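Local coordinates for hemolysin activator protein CdiB (Acinetobacter baumannii ACICU, PDB 6WIL), which probably exports its partner toxin across the outer membrane for contact-dependent growth inhibition, as a TpsB transporter of the Omp85 superfamily, at residues L438-Q443 / N476-Q481; V499-V504 / Q513-G518; Q42-L47 / V104-N109. All blocks are in the same frame, centred on the assembly; numbering follows the deposited sequence.

Contact 1 of 3, residues L438-Q443 / N476-Q481. With C8E ((hydroxyethyloxy)tri(ethyloxy)octane), chain D.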
loop_
_atom_site.group_PDB
_atom_site.type_symbol
_atom_site.label_atom_id
_atom_site.label_comp_id
_atom_site.label_asym_id
_atom_site.label_seq_id
_atom_site.Cartn_x
_atom_site.Cartn_y
_atom_site.Cartn_z
ATOM N N LEU A 438 11.401 -6.845 -6.512
ATOM C CA LEU A 438 10.610 -7.997 -6.925
ATOM C C LEU A 438 9.131 -7.658 -6.833
ATOM O O LEU A 438 8.656 -7.216 -5.782
ATOM C CB LEU A 438 10.920 -9.230 -6.066
ATOM C CG LEU A 438 10.084 -10.488 -6.336
ATOM C CD1 LEU A 438 10.966 -11.727 -6.347
ATOM C CD2 LEU A 438 8.968 -10.648 -5.307
ATOM N N ASN A 439 8.410 -7.870 -7.934
ATOM C CA ASN A 439 6.962 -7.717 -7.992
ATOM C C ASN A 439 6.336 -9.065 -8.312
ATOM O O ASN A 439 6.725 -9.717 -9.286
ATOM C CB ASN A 439 6.552 -6.691 -9.051
ATOM C CG ASN A 439 7.121 -5.319 -8.782
ATOM O OD1 ASN A 439 7.229 -4.894 -7.634
ATOM N ND2 ASN A 439 7.496 -4.616 -9.846
ATOM N N TRP A 440 5.363 -9.477 -7.502
ATOM C CA TRP A 440 4.675 -10.744 -7.696
ATOM C C TRP A 440 3.173 -10.537 -7.594
ATOM O O TRP A 440 2.691 -9.913 -6.643
ATOM C CB TRP A 440 5.124 -11.786 -6.672
ATOM C CG TRP A 440 4.386 -13.082 -6.797
ATOM C CD1 TRP A 440 4.729 -14.148 -7.578
ATOM C CD2 TRP A 440 3.175 -13.451 -6.125
ATOM N NE1 TRP A 440 3.809 -15.159 -7.430
ATOM C CE2 TRP A 440 2.847 -14.756 -6.543
ATOM C CE3 TRP A 440 2.339 -12.806 -5.209
ATOM C CZ2 TRP A 440 1.718 -15.427 -6.077
ATOM C CZ3 TRP A 440 1.221 -13.474 -4.749
ATOM C CH2 TRP A 440 0.920 -14.770 -5.182
ATOM N N ARG A 441 2.441 -11.074 -8.564
ATOM C CA ARG A 441 0.986 -11.041 -8.568
ATOM C C ARG A 441 0.468 -12.414 -8.964
ATOM O O ARG A 441 1.020 -13.054 -9.862
ATOM C CB ARG A 441 0.460 -9.967 -9.529
ATOM C CG ARG A 441 -1.039 -9.999 -9.740
ATOM C CD ARG A 441 -1.566 -8.630 -10.124
ATOM N NE ARG A 441 -1.279 -7.633 -9.096
ATOM C CZ ARG A 441 -1.705 -6.375 -9.137
ATOM N NH1 ARG A 441 -1.400 -5.532 -8.160
ATOM N NH2 ARG A 441 -2.444 -5.964 -10.154
ATOM N N GLY A 442 -0.580 -12.865 -8.291
ATOM C CA GLY A 442 -1.111 -14.194 -8.525
ATOM C C GLY A 442 -2.622 -14.203 -8.465
ATOM O O GLY A 442 -3.245 -13.423 -7.741
ATOM N N GLN A 443 -3.209 -15.116 -9.234
ATOM C CA GLN A 443 -4.653 -15.268 -9.314
ATOM C C GLN A 443 -5.007 -16.748 -9.342
ATOM O O GLN A 443 -4.379 -17.529 -10.063
ATOM C CB GLN A 443 -5.209 -14.564 -10.558
ATOM C CG GLN A 443 -6.623 -14.947 -10.920
ATOM C CD GLN A 443 -7.136 -14.173 -12.112
ATOM O OE1 GLN A 443 -6.955 -12.958 -12.198
ATOM N NE2 GLN A 443 -7.773 -14.872 -13.043
ATOM N N ASN A 476 -6.064 -19.531 -13.775
ATOM C CA ASN A 476 -5.072 -19.317 -12.736
ATOM C C ASN A 476 -3.791 -18.809 -13.378
ATOM O O ASN A 476 -3.506 -19.096 -14.544
ATOM C CB ASN A 476 -4.797 -20.606 -11.958
ATOM C CG ASN A 476 -6.066 -21.330 -11.569
ATOM O OD1 ASN A 476 -7.091 -20.706 -11.294
ATOM N ND2 ASN A 476 -6.010 -22.659 -11.556
ATOM N N GLY A 477 -3.026 -18.041 -12.617
ATOM C CA GLY A 477 -1.816 -17.462 -13.164
ATOM C C GLY A 477 -1.060 -16.687 -12.111
ATOM O O GLY A 477 -1.587 -16.350 -11.046
ATOM N N GLN A 478 0.200 -16.413 -12.431
ATOM C CA GLN A 478 1.055 -15.598 -11.584
ATOM C C GLN A 478 2.257 -15.160 -12.402
ATOM O O GLN A 478 2.689 -15.870 -13.315
ATOM C CB GLN A 478 1.507 -16.360 -10.330
ATOM C CG GLN A 478 2.491 -17.484 -10.606
ATOM C CD GLN A 478 2.883 -18.247 -9.355
ATOM O OE1 GLN A 478 3.444 -17.683 -8.412
ATOM N NE2 GLN A 478 2.586 -19.543 -9.340
ATOM N N TYR A 479 2.778 -13.980 -12.086
ATOM C CA TYR A 479 4.045 -13.541 -12.645
ATOM C C TYR A 479 4.937 -13.010 -11.536
ATOM O O TYR A 479 4.459 -12.547 -10.497
ATOM C CB TYR A 479 3.878 -12.473 -13.753
ATOM C CG TYR A 479 3.253 -11.151 -13.349
ATOM C CD1 TYR A 479 3.944 -10.232 -12.561
ATOM C CD2 TYR A 479 1.992 -10.795 -13.810
ATOM C CE1 TYR A 479 3.377 -9.018 -12.209
ATOM C CE2 TYR A 479 1.418 -9.584 -13.466
ATOM C CZ TYR A 479 2.116 -8.699 -12.667
ATOM O OH TYR A 479 1.546 -7.494 -12.329
ATOM N N VAL A 480 6.243 -13.097 -11.763
ATOM C CA VAL A 480 7.225 -12.506 -10.869
ATOM C C VAL A 480 8.179 -11.668 -11.708
ATOM O O VAL A 480 8.846 -12.188 -12.612
ATOM C CB VAL A 480 7.983 -13.562 -10.046
ATOM C CG1 VAL A 480 8.465 -14.705 -10.924
ATOM C CG2 VAL A 480 9.140 -12.916 -9.304
ATOM N N GLN A 481 8.211 -10.370 -11.435
ATOM C CA GLN A 481 9.137 -9.450 -12.072
ATOM C C GLN A 481 10.306 -9.196 -11.131
ATOM O O GLN A 481 10.111 -8.959 -9.935
ATOM C CB GLN A 481 8.443 -8.131 -12.416
ATOM C CG GLN A 481 7.264 -8.281 -13.361
ATOM C CD GLN A 481 6.386 -7.044 -13.400
ATOM O OE1 GLN A 481 6.215 -6.355 -12.393
ATOM N NE2 GLN A 481 5.825 -6.758 -14.568
HETATM C C1 C8E D . -5.352 -18.301 -0.660
HETATM C C2 C8E D . -5.162 -17.918 -2.126
HETATM C C3 C8E D . -4.413 -16.590 -2.226
HETATM C C4 C8E D . -4.179 -16.246 -3.696
HETATM C C5 C8E D . -3.157 -17.211 -4.291
HETATM C C6 C8E D . -3.091 -16.993 -5.799
HETATM C C7 C8E D . -1.682 -17.310 -6.293
HETATM C C8 C8E D . -1.617 -18.759 -6.769
HETATM O O9 C8E D . -1.265 -18.766 -8.123
HETATM C C10 C8E D . -1.192 -20.038 -8.703
HETATM C C11 C8E D . -1.074 -19.896 -10.219
HETATM O O12 C8E D . -0.058 -20.735 -10.692
HETATM C C13 C8E D . -0.029 -20.870 -12.086
HETATM C C14 C8E D . 1.091 -21.830 -12.488
HETATM O O15 C8E D . 2.088 -21.849 -11.505
HETATM C C16 C8E D . 3.214 -22.605 -11.853
HETATM C C17 C8E D . 4.420 -22.175 -11.014
HETATM O O18 C8E D . 4.216 -22.502 -9.667
HETATM C C19 C8E D . 5.375 -22.443 -8.884
HETATM C C20 C8E D . 5.186 -21.445 -7.740
HETATM O O21 C8E D . 4.062 -21.794 -6.981
#
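Gln478 OE1 accepts the indole N-H of Trp440, NE1 to OE1 2.7 Å, with the oxygen lying in the indole plane and the donor meeting a lone pair; the bond is nearly straight at 162°. At the other end of the amide, NE2 is shared between two ether oxygens of the detergent C8E, 3.2 Å from NE2 to O12 and the same to O15. Chi1 of 70° puts Gln478 CG between the backbone N and the carbonyl carbon, and from there the extended chain carries the amide to the edge of the indole. The indole and amide planes are 76° apart. The Trp440 ring lies over its own strand, one face above Gly442 N; with only hydrogens at Gly442 CA, the ring can lie close to the main chain there. The detergent touches the indole edge, C7 to CH2 3.8 Å. On this same face Leu438 CD1 meets Val480 CG2 at 3.7 Å.

The other face is more polar. Arg441 CB lies over the Tyr479 ring, offset toward its rim, in a CH-pi contact of 4.1 Å to the centroid. The two side chains run side by side, and the guanidinium goes on to a salt bridge with Asp420. Asn439 ND2 makes a weak bond of 3.3 Å to Gln481 OE1, while Gln443 NE2 is bonded to Asp453 O. Between the faces, antiparallel backbone pairs join strands 432-444 and 476-487.

The chemistry is that of a transmembrane barrel wall: tryptophan, valine and leucine suit the detergent-contacting, probably lipid-facing side, while Asn439, Gln481, Arg441 and Tyr479 suit the other face, probably the barrel interior. Of the Gln478 amide's partners in this crystal, Trp440 is the one supplied by the protein, and its bond probably lowers the cost of a polar group here.

Contact 2 of 3, residues V499-V504 / Q513-G518; sequences VDQGWV and QRYLLG. With C8E ((hydroxyethyloxy)tri(ethyloxy)octane), chain D.
Trp503 lies beside Tyr515, both side chains pointing the same way: its CB and CG meet the detergent, CD1 meets both, and NE1, CE2 and CZ2 meet Tyr515. CB is 3.6 Å from C14 of C8E, and CG is 3.8 Å from C16; C16 and C17 lie over one face of the indole, C17 offset toward its rim. CD1 begins the contact with the tyrosine, and NE1 comes nearest, 3.1 Å from Tyr515 CD1. CE2 and then CZ2 follow, touching Tyr515 CE1 at 3.4 and 3.5 Å. The planes are 57° apart, an oblique aromatic pair. Chi1 of -71° sets Trp503 CG beside the backbone N, and from there the indole runs past Tyr515.

At its tip, Tyr515 OH donates to Gln501 OE1, which lies in the ring plane; the modelled separation is very short and its exact value doubtful. Leu517 CD1 packs on the aliphatic part of Gln501, 3.6 Å from its CG, and also touches Val499 CG1. Broad aromatic rings and branched aliphatic groups suit this face, which C8E touches at Trp503 and which probably faces lipid. On the other face Asp500 turns its carboxylate to Arg464 in a salt bridge. Gly502 pairs with Leu516 through two backbone bonds, Gly502 N to Leu516 O being 3.1 Å.

The contact belongs to the beta hairpin of strands 493-505 and 515-526, near its turn, in the 16-stranded barrel. Strand 476-487 borders it beside Trp503 and Gln501, strand 530-541 beside Tyr515 and Leu517, and Leu472 of strand 472-474 packs against Val504 and Leu516.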
loop_
_atom_site.group_PDB
_atom_site.type_symbol
_atom_site.label_atom_id
_atom_site.label_comp_id
_atom_site.label_asym_id
_atom_site.label_seq_id
_atom_site.Cartn_x
_atom_site.Cartn_y
_atom_site.Cartn_z
ATOM N N VAL A 499 14.435 -9.260 -15.258
ATOM C CA VAL A 499 14.084 -10.605 -15.703
ATOM C C VAL A 499 12.713 -10.941 -15.133
ATOM O O VAL A 499 12.540 -10.974 -13.908
ATOM C CB VAL A 499 15.119 -11.655 -15.263
ATOM C CG1 VAL A 499 14.679 -13.042 -15.710
ATOM C CG2 VAL A 499 16.497 -11.321 -15.821
ATOM N N ASP A 500 11.746 -11.191 -16.013
ATOM C CA ASP A 500 10.369 -11.466 -15.629
ATOM C C ASP A 500 9.969 -12.873 -16.059
ATOM O O ASP A 500 10.569 -13.464 -16.960
ATOM C CB ASP A 500 9.403 -10.448 -16.248
ATOM C CG ASP A 500 9.672 -9.025 -15.787
ATOM O OD1 ASP A 500 10.586 -8.817 -14.961
ATOM O OD2 ASP A 500 8.960 -8.111 -16.251
ATOM N N GLN A 501 8.929 -13.396 -15.408
ATOM C CA GLN A 501 8.438 -14.746 -15.652
ATOM C C GLN A 501 6.933 -14.783 -15.432
ATOM O O GLN A 501 6.435 -14.231 -14.450
ATOM C CB GLN A 501 9.101 -15.774 -14.727
ATOM C CG GLN A 501 10.577 -15.999 -14.971
ATOM C CD GLN A 501 11.195 -16.928 -13.947
ATOM O OE1 GLN A 501 11.186 -18.149 -14.110
ATOM N NE2 GLN A 501 11.733 -16.353 -12.879
ATOM N N GLY A 502 6.223 -15.453 -16.331
ATOM C CA GLY A 502 4.793 -15.634 -16.185
ATOM C C GLY A 502 4.402 -17.094 -16.292
ATOM O O GLY A 502 5.063 -17.891 -16.957
ATOM N N TRP A 503 3.301 -17.433 -15.621
ATOM C CA TRP A 503 2.760 -18.787 -15.613
ATOM C C TRP A 503 1.247 -18.722 -15.738
ATOM O O TRP A 503 0.604 -17.930 -15.045
ATOM C CB TRP A 503 3.119 -19.535 -14.324
ATOM C CG TRP A 503 4.546 -19.925 -14.186
ATOM C CD1 TRP A 503 5.143 -21.034 -14.701
ATOM C CD2 TRP A 503 5.558 -19.224 -13.458
ATOM N NE1 TRP A 503 6.469 -21.066 -14.347
ATOM C CE2 TRP A 503 6.751 -19.964 -13.585
ATOM C CE3 TRP A 503 5.575 -18.040 -12.716
ATOM C CZ2 TRP A 503 7.948 -19.559 -13.000
ATOM C CZ3 TRP A 503 6.764 -17.639 -12.135
ATOM C CH2 TRP A 503 7.934 -18.397 -12.280
ATOM N N VAL A 504 0.684 -19.555 -16.611
ATOM C CA VAL A 504 -0.758 -19.755 -16.687
ATOM C C VAL A 504 -1.035 -21.249 -16.599
ATOM O O VAL A 504 -0.214 -22.077 -17.005
ATOM C CB VAL A 504 -1.376 -19.155 -17.970
ATOM C CG1 VAL A 504 -1.367 -17.634 -17.901
ATOM C CG2 VAL A 504 -0.631 -19.643 -19.198
ATOM N N GLN A 513 2.122 -24.197 -23.529
ATOM C CA GLN A 513 2.043 -22.759 -23.748
ATOM C C GLN A 513 1.819 -22.009 -22.442
ATOM O O GLN A 513 1.079 -21.028 -22.403
ATOM C CB GLN A 513 0.936 -22.426 -24.749
ATOM C CG GLN A 513 1.050 -23.170 -26.061
ATOM C CD GLN A 513 0.602 -22.332 -27.237
ATOM O OE1 GLN A 513 -0.052 -21.304 -27.065
ATOM N NE2 GLN A 513 0.967 -22.755 -28.441
ATOM N N ARG A 514 2.458 -22.457 -21.371
ATOM C CA ARG A 514 2.131 -21.990 -20.036
ATOM C C ARG A 514 3.225 -21.140 -19.403
ATOM O O ARG A 514 3.108 -20.784 -18.226
ATOM C CB ARG A 514 1.829 -23.190 -19.132
ATOM C CG ARG A 514 1.023 -24.294 -19.806
ATOM C CD ARG A 514 0.749 -25.439 -18.839
ATOM N NE ARG A 514 1.984 -26.030 -18.325
ATOM C CZ ARG A 514 2.032 -27.093 -17.528
ATOM N NH1 ARG A 514 3.202 -27.556 -17.110
ATOM N NH2 ARG A 514 0.911 -27.694 -17.150
ATOM N N TYR A 515 4.281 -20.803 -20.140
ATOM C CA TYR A 515 5.439 -20.166 -19.533
ATOM C C TYR A 515 6.026 -19.102 -20.449
ATOM O O TYR A 515 6.120 -19.293 -21.664
ATOM C CB TYR A 515 6.516 -21.198 -19.190
ATOM C CG TYR A 515 7.697 -20.612 -18.457
ATOM C CD1 TYR A 515 7.628 -20.356 -17.097
ATOM C CD2 TYR A 515 8.880 -20.315 -19.121
ATOM C CE1 TYR A 515 8.701 -19.822 -16.412
ATOM C CE2 TYR A 515 9.962 -19.777 -18.444
ATOM C CZ TYR A 515 9.866 -19.533 -17.088
ATOM O OH TYR A 515 10.931 -18.999 -16.398
ATOM N N LEU A 516 6.428 -17.985 -19.846
ATOM C CA LEU A 516 7.109 -16.904 -20.543
ATOM C C LEU A 516 8.313 -16.462 -19.728
ATOM O O LEU A 516 8.256 -16.410 -18.497
ATOM C CB LEU A 516 6.182 -15.706 -20.782
ATOM C CG LEU A 516 5.140 -15.835 -21.893
ATOM C CD1 LEU A 516 4.257 -14.599 -21.955
ATOM C CD2 LEU A 516 5.805 -16.090 -23.235
ATOM N N LEU A 517 9.404 -16.151 -20.423
ATOM C CA LEU A 517 10.608 -15.617 -19.797
ATOM C C LEU A 517 11.141 -14.503 -20.680
ATOM O O LEU A 517 11.539 -14.750 -21.822
ATOM C CB LEU A 517 11.671 -16.702 -19.602
ATOM C CG LEU A 517 13.031 -16.211 -19.093
ATOM C CD1 LEU A 517 12.979 -15.870 -17.616
ATOM C CD2 LEU A 517 14.130 -17.223 -19.376
ATOM N N GLY A 518 11.135 -13.280 -20.156
ATOM C CA GLY A 518 11.662 -12.142 -20.882
ATOM C C GLY A 518 12.730 -11.417 -20.094
ATOM O O GLY A 518 12.841 -11.596 -18.876
HETATM C C1 C8E D . -5.352 -18.301 -0.660
HETATM C C2 C8E D . -5.162 -17.918 -2.126
HETATM C C3 C8E D . -4.413 -16.590 -2.226
HETATM C C4 C8E D . -4.179 -16.246 -3.696
HETATM C C5 C8E D . -3.157 -17.211 -4.291
HETATM C C6 C8E D . -3.091 -16.993 -5.799
HETATM C C7 C8E D . -1.682 -17.310 -6.293
HETATM C C8 C8E D . -1.617 -18.759 -6.769
HETATM O O9 C8E D . -1.265 -18.766 -8.123
HETATM C C10 C8E D . -1.192 -20.038 -8.703
HETATM C C11 C8E D . -1.074 -19.896 -10.219
HETATM O O12 C8E D . -0.058 -20.735 -10.692
HETATM C C13 C8E D . -0.029 -20.870 -12.086
HETATM C C14 C8E D . 1.091 -21.830 -12.488
HETATM O O15 C8E D . 2.088 -21.849 -11.505
HETATM C C16 C8E D . 3.214 -22.605 -11.853
HETATM C C17 C8E D . 4.420 -22.175 -11.014
HETATM O O18 C8E D . 4.216 -22.502 -9.667
HETATM C C19 C8E D . 5.375 -22.443 -8.884
HETATM C C20 C8E D . 5.186 -21.445 -7.740
HETATM O O21 C8E D . 4.062 -21.794 -6.981
#

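Contact 3 of 3, residues Q42-L47 / V104-N109; sequences QDFKHL and VNYAQN
Phe44 inserts its ring between its own loop and helix 97-113, where Tyr106 receives it. Tyr106 CA lies over one ring face, in a CH-pi contact of 4.1 Å to the centroid, and Gln42 O sits above the centre of the opposite face. The closest approach is Phe44 CG to Tyr106 CD1, 3.3 Å, and the ring planes are 58° apart, an oblique pair. Chi1 of 179° sets Tyr106 CG anti to the backbone N; the ring then brings CD1 against Phe44 CB and CG. One turn on, Asn109 lines the far rim of the phenylalanine, its CB 3.8 Å from Phe44 CZ. Leu47 comes at about a right angle to Tyr106, CD1 to CD2 3.7 Å. A flat phenylalanine suits the narrow gap, and a branched leucine packs against CD2 and CG of the tyrosine, while Phe44 meets CD1.

The loop follows helix 8-27 and precedes strand 55-56, and it rests here on a helix of the ShlB-type POTRA domain. His86, just after helix 77-85, bonds to Phe44 O and meets the Tyr106 ring edge-to-face, while Ile83 of that helix also touches Tyr106.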
loop_
_atom_site.group_PDB
_atom_site.type_symbol
_atom_site.label_atom_id
_atom_site.label_comp_id
_atom_site.label_asym_id
_atom_site.label_seq_id
_atom_site.Cartn_x
_atom_site.Cartn_y
_atom_site.Cartn_z
ATOM N N GLN A 42 18.400 -3.903 28.250
ATOM C CA GLN A 42 18.788 -5.188 28.808
ATOM C C GLN A 42 17.729 -6.209 28.429
ATOM O O GLN A 42 16.533 -5.954 28.611
ATOM C CB GLN A 42 18.900 -5.092 30.331
ATOM C CG GLN A 42 17.873 -4.125 30.922
ATOM C CD GLN A 42 17.457 -4.468 32.340
ATOM O OE1 GLN A 42 17.285 -5.637 32.689
ATOM N NE2 GLN A 42 17.288 -3.442 33.168
ATOM N N ASP A 43 18.147 -7.351 27.894
ATOM C CA ASP A 43 17.171 -8.408 27.704
ATOM C C ASP A 43 16.709 -8.907 29.065
ATOM O O ASP A 43 17.456 -8.890 30.048
ATOM C CB ASP A 43 17.732 -9.563 26.875
ATOM C CG ASP A 43 16.631 -10.407 26.241
ATOM O OD1 ASP A 43 15.480 -10.353 26.729
ATOM O OD2 ASP A 43 16.913 -11.117 25.252
ATOM N N PHE A 44 15.452 -9.334 29.120
ATOM C CA PHE A 44 14.794 -9.633 30.383
ATOM C C PHE A 44 14.720 -11.128 30.658
ATOM O O PHE A 44 13.734 -11.607 31.228
ATOM C CB PHE A 44 13.412 -8.987 30.393
ATOM C CG PHE A 44 13.440 -7.518 30.060
ATOM C CD1 PHE A 44 13.862 -6.591 31.001
ATOM C CD2 PHE A 44 13.060 -7.066 28.807
ATOM C CE1 PHE A 44 13.897 -5.241 30.700
ATOM C CE2 PHE A 44 13.092 -5.716 28.499
ATOM C CZ PHE A 44 13.511 -4.804 29.447
ATOM N N LYS A 45 15.760 -11.871 30.263
ATOM C CA LYS A 45 15.813 -13.306 30.527
ATOM C C LYS A 45 15.643 -13.594 32.011
ATOM O O LYS A 45 14.827 -14.436 32.406
ATOM C CB LYS A 45 17.134 -13.887 30.016
ATOM C CG LYS A 45 17.007 -14.729 28.753
ATOM C CD LYS A 45 18.356 -15.290 28.316
ATOM C CE LYS A 45 18.888 -16.333 29.294
ATOM N NZ LYS A 45 18.061 -17.573 29.324
ATOM N N HIS A 46 16.404 -12.896 32.850
ATOM C CA HIS A 46 16.310 -13.035 34.297
ATOM C C HIS A 46 16.093 -11.658 34.906
ATOM O O HIS A 46 16.937 -10.769 34.756
ATOM C CB HIS A 46 17.568 -13.686 34.877
ATOM C CG HIS A 46 18.218 -14.672 33.958
ATOM N ND1 HIS A 46 19.336 -14.364 33.213
ATOM C CD2 HIS A 46 17.907 -15.955 33.658
ATOM C CE1 HIS A 46 19.689 -15.417 32.497
ATOM N NE2 HIS A 46 18.837 -16.394 32.747
ATOM N N LEU A 47 14.960 -11.485 35.584
ATOM C CA LEU A 47 14.679 -10.270 36.337
ATOM C C LEU A 47 15.033 -10.394 37.810
ATOM O O LEU A 47 15.461 -9.408 38.418
ATOM C CB LEU A 47 13.196 -9.902 36.208
ATOM C CG LEU A 47 12.637 -9.888 34.780
ATOM C CD1 LEU A 47 11.119 -9.773 34.796
ATOM C CD2 LEU A 47 13.257 -8.759 33.973
ATOM N N VAL A 104 10.553 -3.517 37.332
ATOM C CA VAL A 104 9.982 -2.241 36.914
ATOM C C VAL A 104 10.397 -1.911 35.483
ATOM O O VAL A 104 9.566 -1.515 34.658
ATOM C CB VAL A 104 10.384 -1.129 37.902
ATOM C CG1 VAL A 104 10.310 0.238 37.238
ATOM C CG2 VAL A 104 9.480 -1.168 39.123
ATOM N N ASN A 105 11.684 -2.077 35.162
ATOM C CA ASN A 105 12.143 -1.810 33.801
ATOM C C ASN A 105 11.463 -2.718 32.788
ATOM O O ASN A 105 11.226 -2.307 31.647
ATOM C CB ASN A 105 13.658 -1.974 33.705
ATOM C CG ASN A 105 14.408 -0.780 34.245
ATOM O OD1 ASN A 105 13.947 0.357 34.141
ATOM N ND2 ASN A 105 15.575 -1.031 34.825
ATOM N N TYR A 106 11.156 -3.955 33.181
ATOM C CA TYR A 106 10.469 -4.875 32.281
ATOM C C TYR A 106 9.031 -4.434 32.039
ATOM O O TYR A 106 8.550 -4.462 30.900
ATOM C CB TYR A 106 10.516 -6.292 32.857
ATOM C CG TYR A 106 9.822 -7.346 32.024
ATOM C CD1 TYR A 106 10.263 -7.651 30.745
ATOM C CD2 TYR A 106 8.742 -8.057 32.529
ATOM C CE1 TYR A 106 9.642 -8.626 29.985
ATOM C CE2 TYR A 106 8.112 -9.032 31.776
ATOM C CZ TYR A 106 8.567 -9.311 30.505
ATOM O OH TYR A 106 7.946 -10.280 29.751
ATOM N N ALA A 107 8.332 -4.020 33.098
ATOM C CA ALA A 107 6.965 -3.544 32.942
ATOM C C ALA A 107 6.897 -2.221 32.191
ATOM O O ALA A 107 5.853 -1.902 31.615
ATOM C CB ALA A 107 6.299 -3.407 34.310
ATOM N N GLN A 108 7.984 -1.448 32.184
ATOM C CA GLN A 108 8.010 -0.196 31.436
ATOM C C GLN A 108 8.301 -0.442 29.962
ATOM O O GLN A 108 7.736 0.234 29.094
ATOM C CB GLN A 108 9.046 0.753 32.039
ATOM C CG GLN A 108 9.276 2.036 31.250
ATOM C CD GLN A 108 8.120 3.014 31.351
ATOM O OE1 GLN A 108 7.244 2.878 32.206
ATOM N NE2 GLN A 108 8.115 4.014 30.475
ATOM N N ASN A 109 9.181 -1.399 29.661
ATOM C CA ASN A 109 9.395 -1.793 28.273
ATOM C C ASN A 109 8.111 -2.335 27.662
ATOM O O ASN A 109 7.811 -2.074 26.491
ATOM C CB ASN A 109 10.517 -2.830 28.190
ATOM C CG ASN A 109 10.721 -3.359 26.783
ATOM O OD1 ASN A 109 11.344 -2.706 25.948
ATOM N ND2 ASN A 109 10.208 -4.557 26.519
#

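Overall arrangement
Contacts 1 and 2 are neighbouring pieces of one barrel wall, their centres 10 Å apart. Strands 476-487 and 493-505 join them directly: Gln478 O to Trp503 N and Val480 N to Gln501 O are both 2.9 Å, probable hydrogen bonds. A single C8E molecule touches both, hydrogen-bonding to Gln478 in contact 1 and lying over Trp503 of contact 2, and so marks an outer surface probably immersed in lipid. Contact 3 belongs to the POTRA region instead. Its centre is 44 Å from that of contact 1 and 52 Å from that of contact 2, with nearest atoms about 32 and 39 Å apart, consistent with separate parts of the transporter.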